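Local coordinates for protein erythrocyte binding antigen 140 (Plasmodium falciparum, PDB 4GF2) that probably binds a receptor on the host erythrocyte surface during invasion, through a region built from two tandem Duffy-binding domains, at residues 197-202 with 214-219; 403-408 with 442-446; 497-501 with 522-528. The protein carries 3 engineered substitutions. All coordinates share one frame; numbering follows the deposited sequence.

Interaction 1. Residues 197-202 with 214-219; sequences NIKDKC and GCRLPC
Cys202 and Cys215 are joined by a disulfide that ties the last turn of helix 175-202 to the first turns of helix 213-242. Cys202 SG and Cys215 SG lie 2.0 Å apart, with a chi3 of 99°, close to the relaxed value for such a bond. The two sulfurs reach it from different rotamers: that of Cys202 lies beside its own backbone N, whereas Cys215 swings SG anti to its N (chi1 172°). Cys202 SG also lies 3.8 Å from Cys219 SG, although Cys219 is bonded to Cys279, so two disulfides sit side by side. This sulfur cluster and Ile198 form the tight, buried side. Ile198 lays CG1 4.0 Å from Pro218 CB and brings CG2 to 4.3 Å from Cys219 SG; Leu278 and Cys279 of helix 273-279 also touch its side chain.

The other margin faces solvent. Lys201 CB still comes within 3.3 Å of Gly214 O and 4.1 Å of Pro218 CG, the aliphatic stem crossing the proline ring at about a right angle, but bends at chi2 and chi4 then carry the ammonium away from the partner helix. Asn197 adds a marginal contact, its CB 4.2 Å from Pro218 CB. Pro218 thus fills the middle of the interface, and its nitrogen, lacking a hydrogen, coincides with a kink in its helix. With segment axes running at 170° and only 8.3 Å apart, the arrangement is that of a disulfide-clamped antiparallel helical hairpin within the cysteine-rich, helical Duffy-binding architecture.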
loop_
_atom_site.group_PDB
_atom_site.type_symbol
_atom_site.label_atom_id
_atom_site.label_comp_id
_atom_site.label_asym_id
_atom_site.label_seq_id
_atom_site.Cartn_x
_atom_site.Cartn_y
_atom_site.Cartn_z
ATOM N N ASN A 197 15.135 -8.068 -11.340
ATOM C CA ASN A 197 15.351 -7.963 -9.904
ATOM C C ASN A 197 14.209 -8.629 -9.141
ATOM O O ASN A 197 14.435 -9.328 -8.155
ATOM C CB ASN A 197 15.489 -6.503 -9.480
ATOM C CG ASN A 197 16.820 -5.906 -9.881
ATOM O OD1 ASN A 197 17.829 -6.607 -9.954
ATOM N ND2 ASN A 197 16.833 -4.604 -10.143
ATOM N N ILE A 198 12.983 -8.420 -9.608
ATOM C CA ILE A 198 11.819 -9.037 -8.978
ATOM C C ILE A 198 11.927 -10.559 -9.006
ATOM O O ILE A 198 11.662 -11.215 -8.005
ATOM C CB ILE A 198 10.505 -8.611 -9.662
ATOM C CG1 ILE A 198 10.172 -7.164 -9.305
ATOM C CG2 ILE A 198 9.371 -9.523 -9.242
ATOM C CD1 ILE A 198 8.976 -6.611 -10.051
ATOM N N LYS A 199 12.312 -11.114 -10.151
ATOM C CA LYS A 199 12.477 -12.560 -10.274
ATOM C C LYS A 199 13.549 -13.055 -9.316
ATOM O O LYS A 199 13.339 -14.006 -8.564
ATOM C CB LYS A 199 12.860 -12.952 -11.702
ATOM C CG LYS A 199 11.792 -12.676 -12.744
ATOM C CD LYS A 199 11.744 -13.780 -13.794
ATOM C CE LYS A 199 10.953 -13.350 -15.022
ATOM N NZ LYS A 199 10.618 -14.493 -15.916
ATOM N N ASP A 200 14.700 -12.397 -9.358
ATOM C CA ASP A 200 15.840 -12.767 -8.534
ATOM C C ASP A 200 15.468 -12.880 -7.058
ATOM O O ASP A 200 15.805 -13.867 -6.400
ATOM C CB ASP A 200 16.955 -11.733 -8.703
ATOM C CG ASP A 200 18.208 -12.099 -7.938
ATOM O OD1 ASP A 200 18.686 -13.242 -8.093
ATOM O OD2 ASP A 200 18.706 -11.248 -7.171
ATOM N N LYS A 201 14.770 -11.872 -6.544
ATOM C CA LYS A 201 14.484 -11.789 -5.116
ATOM C C LYS A 201 13.193 -12.503 -4.719
ATOM O O LYS A 201 13.052 -12.959 -3.583
ATOM C CB LYS A 201 14.412 -10.323 -4.677
ATOM C CG LYS A 201 15.672 -9.526 -4.981
ATOM C CD LYS A 201 16.925 -10.297 -4.583
ATOM C CE LYS A 201 18.185 -9.472 -4.790
ATOM N NZ LYS A 201 18.354 -8.435 -3.738
ATOM N N CYS A 202 12.250 -12.591 -5.649
ATOM C CA CYS A 202 10.954 -13.189 -5.352
ATOM C C CYS A 202 10.917 -14.647 -5.788
ATOM O O CYS A 202 10.078 -15.420 -5.325
ATOM C CB CYS A 202 9.835 -12.402 -6.040
ATOM S SG CYS A 202 9.848 -10.628 -5.677
ATOM N N GLY A 214 12.788 -8.300 1.169
ATOM C CA GLY A 214 13.681 -8.716 0.100
ATOM C C GLY A 214 13.005 -8.656 -1.258
ATOM O O GLY A 214 13.599 -8.224 -2.246
ATOM N N CYS A 215 11.749 -9.090 -1.297
ATOM C CA CYS A 215 10.979 -9.143 -2.533
ATOM C C CYS A 215 10.104 -7.899 -2.698
ATOM O O CYS A 215 9.931 -7.394 -3.806
ATOM C CB CYS A 215 10.111 -10.405 -2.541
ATOM S SG CYS A 215 8.911 -10.525 -3.881
ATOM N N ARG A 216 9.566 -7.397 -1.592
ATOM C CA ARG A 216 8.632 -6.275 -1.646
ATOM C C ARG A 216 9.288 -4.985 -2.135
ATOM O O ARG A 216 8.611 -4.105 -2.668
ATOM C CB ARG A 216 7.978 -6.058 -0.279
ATOM C CG ARG A 216 7.135 -7.240 0.180
ATOM C CD ARG A 216 6.464 -6.985 1.516
ATOM N NE ARG A 216 5.375 -6.017 1.409
ATOM C CZ ARG A 216 4.167 -6.297 0.930
ATOM N NH1 ARG A 216 3.882 -7.519 0.502
ATOM N NH2 ARG A 216 3.239 -5.354 0.873
ATOM N N LEU A 217 10.601 -4.868 -1.958
ATOM C CA LEU A 217 11.308 -3.666 -2.392
ATOM C C LEU A 217 11.416 -3.572 -3.917
ATOM O O LEU A 217 11.019 -2.566 -4.504
ATOM C CB LEU A 217 12.692 -3.583 -1.744
ATOM C CG LEU A 217 12.698 -3.358 -0.226
ATOM C CD1 LEU A 217 14.124 -3.167 0.269
ATOM C CD2 LEU A 217 11.826 -2.174 0.178
ATOM N N PRO A 218 11.964 -4.606 -4.570
ATOM C CA PRO A 218 11.975 -4.533 -6.037
ATOM C C PRO A 218 10.559 -4.446 -6.618
ATOM O O PRO A 218 10.349 -3.759 -7.615
ATOM C CB PRO A 218 12.682 -5.832 -6.461
ATOM C CG PRO A 218 12.672 -6.709 -5.256
ATOM C CD PRO A 218 12.668 -5.796 -4.069
ATOM N N CYS A 219 9.598 -5.124 -5.999
ATOM C CA CYS A 219 8.209 -5.030 -6.440
ATOM C C CYS A 219 7.737 -3.588 -6.350
ATOM O O CYS A 219 7.088 -3.074 -7.261
ATOM C CB CYS A 219 7.301 -5.920 -5.588
ATOM S SG CYS A 219 7.518 -7.684 -5.874
#

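Interaction 2. Residues 403-408 with 442-446; sequences ADIIKG and REKWW
The C-terminal end of helix 388-407, in the second Duffy-binding domain, is the element gripped here: Lys407 offers its backbone carbonyl to the guanidinium of Arg442 on helix 435-457. Arg442 NH2 donates to Lys407 O over 3.1 Å with an N-H...O angle of 154°, while Arg442 NE adds a weak bond to Lys407 O at 3.3 Å. The oxygen lies close to the guanidinium plane, but NH2 approaches from above the carbonyl plane, 38° out of it. A bend at chi3 of Arg442 turns the group to this edge-on position, and Asn425 holds its NH1, which limits rotation. The C-terminal end of a helix is the negative end of its dipole, so a cationic partner here is probably favourable. Gly408, the first residue to leave helical angles and with positive phi, lies beside Arg442 NH2.

Within this largely helical fold the rest of the contact is an aromatic seam between two helices that run roughly antiparallel. Trp446, its CG anti to the backbone N (chi1 172°), lays one face of its indole against Ala403: Ala403 CA stands 3.7 Å from the centroid of the Trp446 six-membered ring, almost on the normal, a CH-pi contact. Ala403 CB lies over the same face, but its 3.2 Å spacing from Trp446 CZ2 is doubtfully short. Ile406 divides its branches between the two indoles, CG2 4.0 Å from Trp445 CE3 and CG1 4.1 Å from Trp446 CE3. Tyr364 meets Trp445 edge-to-face from helix 361-382. Toward the more exposed margin, the stems of Lys407 and Glu443 cross at about a right angle.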
loop_
_atom_site.group_PDB
_atom_site.type_symbol
_atom_site.label_atom_id
_atom_site.label_comp_id
_atom_site.label_asym_id
_atom_site.label_seq_id
_atom_site.Cartn_x
_atom_site.Cartn_y
_atom_site.Cartn_z
ATOM N N ALA A 403 -10.661 -2.056 16.581
ATOM C CA ALA A 403 -10.813 -0.612 16.546
ATOM C C ALA A 403 -10.155 0.024 17.769
ATOM O O ALA A 403 -9.461 1.036 17.658
ATOM C CB ALA A 403 -12.282 -0.246 16.493
ATOM N N ASP A 404 -10.379 -0.573 18.934
ATOM C CA ASP A 404 -9.819 -0.046 20.176
ATOM C C ASP A 404 -8.302 -0.164 20.205
ATOM O O ASP A 404 -7.619 0.645 20.837
ATOM C CB ASP A 404 -10.415 -0.776 21.378
ATOM C CG ASP A 404 -11.673 -0.110 21.892
ATOM O OD1 ASP A 404 -11.645 1.121 22.091
ATOM O OD2 ASP A 404 -12.688 -0.811 22.093
ATOM N N ILE A 405 -7.779 -1.175 19.522
ATOM C CA ILE A 405 -6.342 -1.412 19.493
ATOM C C ILE A 405 -5.668 -0.396 18.572
ATOM O O ILE A 405 -4.628 0.167 18.911
ATOM C CB ILE A 405 -6.038 -2.857 19.045
ATOM C CG1 ILE A 405 -6.350 -3.827 20.188
ATOM C CG2 ILE A 405 -4.585 -3.009 18.624
ATOM C CD1 ILE A 405 -6.273 -5.285 19.797
ATOM N N ILE A 406 -6.281 -0.154 17.418
ATOM C CA ILE A 406 -5.785 0.830 16.466
ATOM C C ILE A 406 -5.922 2.249 17.016
ATOM O O ILE A 406 -5.027 3.078 16.846
ATOM C CB ILE A 406 -6.556 0.754 15.135
ATOM C CG1 ILE A 406 -6.353 -0.610 14.472
ATOM C CG2 ILE A 406 -6.123 1.874 14.202
ATOM C CD1 ILE A 406 -4.905 -0.968 14.201
ATOM N N LYS A 407 -7.047 2.530 17.662
ATOM C CA LYS A 407 -7.283 3.852 18.230
ATOM C C LYS A 407 -6.379 4.100 19.437
ATOM O O LYS A 407 -6.117 5.244 19.801
ATOM C CB LYS A 407 -8.756 4.013 18.628
ATOM C CG LYS A 407 -9.709 4.183 17.445
ATOM C CD LYS A 407 -11.173 4.218 17.887
ATOM C CE LYS A 407 -11.433 5.366 18.851
ATOM N NZ LYS A 407 -12.881 5.539 19.154
ATOM N N GLY A 408 -5.903 3.023 20.053
ATOM C CA GLY A 408 -5.059 3.127 21.230
ATOM C C GLY A 408 -5.858 3.222 22.516
ATOM O O GLY A 408 -5.329 3.606 23.554
ATOM N N ARG A 442 -4.350 8.394 14.619
ATOM C CA ARG A 442 -4.831 7.021 14.619
ATOM C C ARG A 442 -6.355 7.000 14.506
ATOM O O ARG A 442 -6.917 6.251 13.708
ATOM C CB ARG A 442 -4.374 6.290 15.882
ATOM C CG ARG A 442 -2.864 6.092 15.975
ATOM C CD ARG A 442 -2.505 5.103 17.074
ATOM N NE ARG A 442 -3.173 5.439 18.328
ATOM C CZ ARG A 442 -2.682 6.259 19.251
ATOM N NH1 ARG A 442 -1.498 6.839 19.083
ATOM N NH2 ARG A 442 -3.381 6.501 20.350
ATOM N N GLU A 443 -7.018 7.841 15.293
ATOM C CA GLU A 443 -8.474 7.894 15.290
ATOM C C GLU A 443 -9.005 8.214 13.895
ATOM O O GLU A 443 -9.957 7.589 13.427
ATOM C CB GLU A 443 -8.978 8.916 16.312
ATOM C CG GLU A 443 -8.819 8.459 17.757
ATOM C CD GLU A 443 -9.367 9.460 18.759
ATOM O OE1 GLU A 443 -9.741 10.577 18.346
ATOM O OE2 GLU A 443 -9.426 9.127 19.961
ATOM N N LYS A 444 -8.381 9.180 13.226
ATOM C CA LYS A 444 -8.774 9.535 11.867
ATOM C C LYS A 444 -8.458 8.400 10.899
ATOM O O LYS A 444 -9.212 8.142 9.961
ATOM C CB LYS A 444 -8.072 10.815 11.417
ATOM C CG LYS A 444 -8.578 12.072 12.104
ATOM C CD LYS A 444 -7.813 13.300 11.637
ATOM C CE LYS A 444 -8.361 14.575 12.259
ATOM N NZ LYS A 444 -7.598 15.772 11.816
ATOM N N TRP A 445 -7.341 7.720 11.132
ATOM C CA TRP A 445 -6.926 6.638 10.255
ATOM C C TRP A 445 -7.928 5.492 10.316
ATOM O O TRP A 445 -8.275 4.904 9.291
ATOM C CB TRP A 445 -5.536 6.139 10.644
ATOM C CG TRP A 445 -4.942 5.225 9.629
ATOM C CD1 TRP A 445 -4.154 5.576 8.576
ATOM C CD2 TRP A 445 -5.092 3.804 9.562
ATOM N NE1 TRP A 445 -3.798 4.461 7.859
ATOM C CE2 TRP A 445 -4.363 3.358 8.443
ATOM C CE3 TRP A 445 -5.774 2.863 10.339
ATOM C CZ2 TRP A 445 -4.296 2.016 8.079
ATOM C CZ3 TRP A 445 -5.705 1.529 9.978
ATOM C CH2 TRP A 445 -4.971 1.118 8.858
ATOM N N TRP A 446 -8.394 5.175 11.520
ATOM C CA TRP A 446 -9.385 4.122 11.685
ATOM C C TRP A 446 -10.689 4.478 10.963
ATOM O O TRP A 446 -11.292 3.630 10.311
ATOM C CB TRP A 446 -9.667 3.852 13.162
ATOM C CG TRP A 446 -10.824 2.921 13.351
ATOM C CD1 TRP A 446 -12.080 3.249 13.764
ATOM C CD2 TRP A 446 -10.840 1.509 13.105
ATOM N NE1 TRP A 446 -12.875 2.130 13.801
ATOM C CE2 TRP A 446 -12.137 1.048 13.399
ATOM C CE3 TRP A 446 -9.881 0.590 12.666
ATOM C CZ2 TRP A 446 -12.502 -0.289 13.270
ATOM C CZ3 TRP A 446 -10.245 -0.739 12.540
ATOM C CH2 TRP A 446 -11.543 -1.166 12.842
#

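Interaction 3. Residues 497-501 with 522-528; sequences KIYSF and CSEYKKW
Tyr525 and Trp528 both set CG anti to the backbone N (chi1 -176° and -178°), which sends their rings across toward Lys497 and Phe501. Lys497 answers with a chain extended as far as CE and bent at its final torsion, and this bend keeps the ammonium above the indole. Lys497 CE lies 3.6 Å from the centroid of the five-membered ring of Trp528, over the face, a CH-pi contact. Lys497 NZ follows at 4.3 Å from the centroid of the same Trp528 ring, practically on the ring normal, so the pair is also a cation-pi interaction. Closer to the backbone, Lys497 CB meets Tyr525 CE1 at 3.9 Å, and the stem thereby spans both aromatic side chains.

The two segments belong to helices 478-508 and 518-548, nearly antiparallel partners of the second Duffy-binding domain. Their axes are 11.9 Å apart, a wide separation bridged mainly by Lys497 and the aromatic side chains. Phe501 turns its edge to the face of Tyr525 in a T-shaped stack, centroids 5.7 Å apart and planes at 71°, with Phe501 CE2 4.0 Å from Tyr525 CD1. Beside it, Cys522 SG comes within 4.2 Å of Phe501 CE1, an oblique sulfur-aromatic contact. That sulfur is bonded to Cys595, while Tyr591 also meets the Phe501 ring, so the chain's C-terminal part covers this end of the helix pair.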
loop_
_atom_site.group_PDB
_atom_site.type_symbol
_atom_site.label_atom_id
_atom_site.label_comp_id
_atom_site.label_asym_id
_atom_site.label_seq_id
_atom_site.Cartn_x
_atom_site.Cartn_y
_atom_site.Cartn_z
ATOM N N LYS A 497 -24.614 -26.087 32.258
ATOM C CA LYS A 497 -24.329 -26.848 33.470
ATOM C C LYS A 497 -25.599 -27.339 34.161
ATOM O O LYS A 497 -25.597 -28.399 34.786
ATOM C CB LYS A 497 -23.478 -26.017 34.429
ATOM C CG LYS A 497 -21.993 -26.081 34.115
ATOM C CD LYS A 497 -21.224 -24.938 34.750
ATOM C CE LYS A 497 -19.728 -25.207 34.735
ATOM N NZ LYS A 497 -19.216 -25.547 33.382
ATOM N N ILE A 498 -26.679 -26.572 34.052
ATOM C CA ILE A 498 -27.972 -27.015 34.559
ATOM C C ILE A 498 -28.441 -28.237 33.776
ATOM O O ILE A 498 -28.847 -29.241 34.359
ATOM C CB ILE A 498 -29.042 -25.912 34.456
ATOM C CG1 ILE A 498 -28.798 -24.837 35.516
ATOM C CG2 ILE A 498 -30.437 -26.503 34.630
ATOM C CD1 ILE A 498 -29.835 -23.732 35.525
ATOM N N TYR A 499 -28.383 -28.144 32.451
ATOM C CA TYR A 499 -28.766 -29.258 31.595
ATOM C C TYR A 499 -27.879 -30.470 31.872
ATOM O O TYR A 499 -28.336 -31.611 31.802
ATOM C CB TYR A 499 -28.679 -28.865 30.118
ATOM C CG TYR A 499 -29.612 -27.740 29.713
ATOM C CD1 TYR A 499 -30.604 -27.283 30.573
ATOM C CD2 TYR A 499 -29.502 -27.138 28.464
ATOM C CE1 TYR A 499 -31.455 -26.258 30.203
ATOM C CE2 TYR A 499 -30.350 -26.112 28.086
ATOM C CZ TYR A 499 -31.325 -25.677 28.959
ATOM O OH TYR A 499 -32.169 -24.655 28.591
ATOM N N SER A 500 -26.611 -30.220 32.188
ATOM C CA SER A 500 -25.687 -31.301 32.509
ATOM C C SER A 500 -26.182 -32.057 33.735
ATOM O O SER A 500 -26.084 -33.283 33.802
ATOM C CB SER A 500 -24.282 -30.758 32.761
ATOM O OG SER A 500 -23.797 -30.052 31.632
ATOM N N PHE A 501 -26.719 -31.320 34.702
ATOM C CA PHE A 501 -27.250 -31.927 35.916
ATOM C C PHE A 501 -28.470 -32.786 35.614
ATOM O O PHE A 501 -28.626 -33.869 36.176
ATOM C CB PHE A 501 -27.616 -30.857 36.949
ATOM C CG PHE A 501 -26.455 -30.393 37.783
ATOM C CD1 PHE A 501 -25.846 -31.255 38.681
ATOM C CD2 PHE A 501 -25.983 -29.095 37.680
ATOM C CE1 PHE A 501 -24.781 -30.831 39.454
ATOM C CE2 PHE A 501 -24.920 -28.665 38.452
ATOM C CZ PHE A 501 -24.317 -29.534 39.339
ATOM N N CYS A 522 -21.014 -31.864 41.629
ATOM C CA CYS A 522 -21.422 -30.745 42.472
ATOM C C CYS A 522 -20.209 -29.931 42.906
ATOM O O CYS A 522 -20.279 -28.707 43.016
ATOM C CB CYS A 522 -22.170 -31.242 43.711
ATOM S SG CYS A 522 -23.920 -31.612 43.445
ATOM N N SER A 523 -19.102 -30.620 43.158
ATOM C CA SER A 523 -17.868 -29.967 43.576
ATOM C C SER A 523 -17.335 -29.068 42.468
ATOM O O SER A 523 -16.985 -27.912 42.709
ATOM C CB SER A 523 -16.816 -31.011 43.949
ATOM O OG SER A 523 -15.574 -30.398 44.246
ATOM N N GLU A 524 -17.275 -29.607 41.256
ATOM C CA GLU A 524 -16.756 -28.866 40.114
ATOM C C GLU A 524 -17.587 -27.618 39.849
ATOM O O GLU A 524 -17.053 -26.584 39.449
ATOM C CB GLU A 524 -16.731 -29.753 38.867
ATOM C CG GLU A 524 -15.768 -30.927 38.966
ATOM C CD GLU A 524 -15.831 -31.841 37.756
ATOM O OE1 GLU A 524 -16.133 -31.345 36.650
ATOM O OE2 GLU A 524 -15.583 -33.056 37.914
ATOM N N TYR A 525 -18.894 -27.712 40.077
ATOM C CA TYR A 525 -19.776 -26.572 39.854
ATOM C C TYR A 525 -19.522 -25.478 40.883
ATOM O O TYR A 525 -19.526 -24.294 40.550
ATOM C CB TYR A 525 -21.243 -26.990 39.902
ATOM C CG TYR A 525 -22.191 -25.854 39.588
ATOM C CD1 TYR A 525 -22.501 -25.530 38.275
ATOM C CD2 TYR A 525 -22.766 -25.100 40.600
ATOM C CE1 TYR A 525 -23.362 -24.491 37.979
ATOM C CE2 TYR A 525 -23.629 -24.057 40.314
ATOM C CZ TYR A 525 -23.922 -23.757 39.000
ATOM O OH TYR A 525 -24.781 -22.721 38.703
ATOM N N LYS A 526 -19.309 -25.883 42.132
ATOM C CA LYS A 526 -19.030 -24.938 43.208
ATOM C C LYS A 526 -17.809 -24.092 42.868
ATOM O O LYS A 526 -17.825 -22.871 43.021
ATOM C CB LYS A 526 -18.805 -25.682 44.528
ATOM C CG LYS A 526 -20.044 -26.386 45.057
ATOM C CD LYS A 526 -19.732 -27.290 46.244
ATOM C CE LYS A 526 -20.979 -28.012 46.742
ATOM N NZ LYS A 526 -20.684 -28.929 47.877
ATOM N N LYS A 527 -16.750 -24.750 42.404
ATOM C CA LYS A 527 -15.535 -24.055 42.002
ATOM C C LYS A 527 -15.849 -23.052 40.901
ATOM O O LYS A 527 -15.398 -21.908 40.942
ATOM C CB LYS A 527 -14.489 -25.051 41.502
ATOM C CG LYS A 527 -13.955 -25.989 42.570
ATOM C CD LYS A 527 -13.074 -25.254 43.566
ATOM C CE LYS A 527 -12.518 -26.197 44.621
ATOM N NZ LYS A 527 -11.646 -27.254 44.036
ATOM N N TRP A 528 -16.628 -23.489 39.918
ATOM C CA TRP A 528 -16.947 -22.647 38.772
ATOM C C TRP A 528 -17.735 -21.417 39.200
ATOM O O TRP A 528 -17.354 -20.289 38.892
ATOM C CB TRP A 528 -17.736 -23.431 37.718
ATOM C CG TRP A 528 -18.048 -22.617 36.495
ATOM C CD1 TRP A 528 -17.189 -22.296 35.483
ATOM C CD2 TRP A 528 -19.307 -22.015 36.156
ATOM N NE1 TRP A 528 -17.832 -21.533 34.540
ATOM C CE2 TRP A 528 -19.131 -21.347 34.928
ATOM C CE3 TRP A 528 -20.560 -21.977 36.773
ATOM C CZ2 TRP A 528 -20.165 -20.649 34.303
ATOM C CZ3 TRP A 528 -21.585 -21.283 36.151
ATOM C CH2 TRP A 528 -21.382 -20.629 34.930
#

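How the interactions relate
The three contacts follow one another along the chain and join separate helix pairs. The centres of interactions 1 and 2 are about 32 Å apart, those of 2 and 3 about 41 Å, and those of 1 and 3 about 59 Å. Interaction 2 is the buried one; the other two are partly buried. Interactions 2 and 3 both lie in the second Duffy-binding domain but do not touch, their nearest atoms being about 24 Å apart. The chemistry differs from contact to contact, as does the helix spacing: a covalent clamp in the closely spaced pair of 197-202 with 214-219, indole packing plus arginine-to-carbonyl bonds in the buried contact, and aromatic and cation-pi reach across the widest gap in interaction 3.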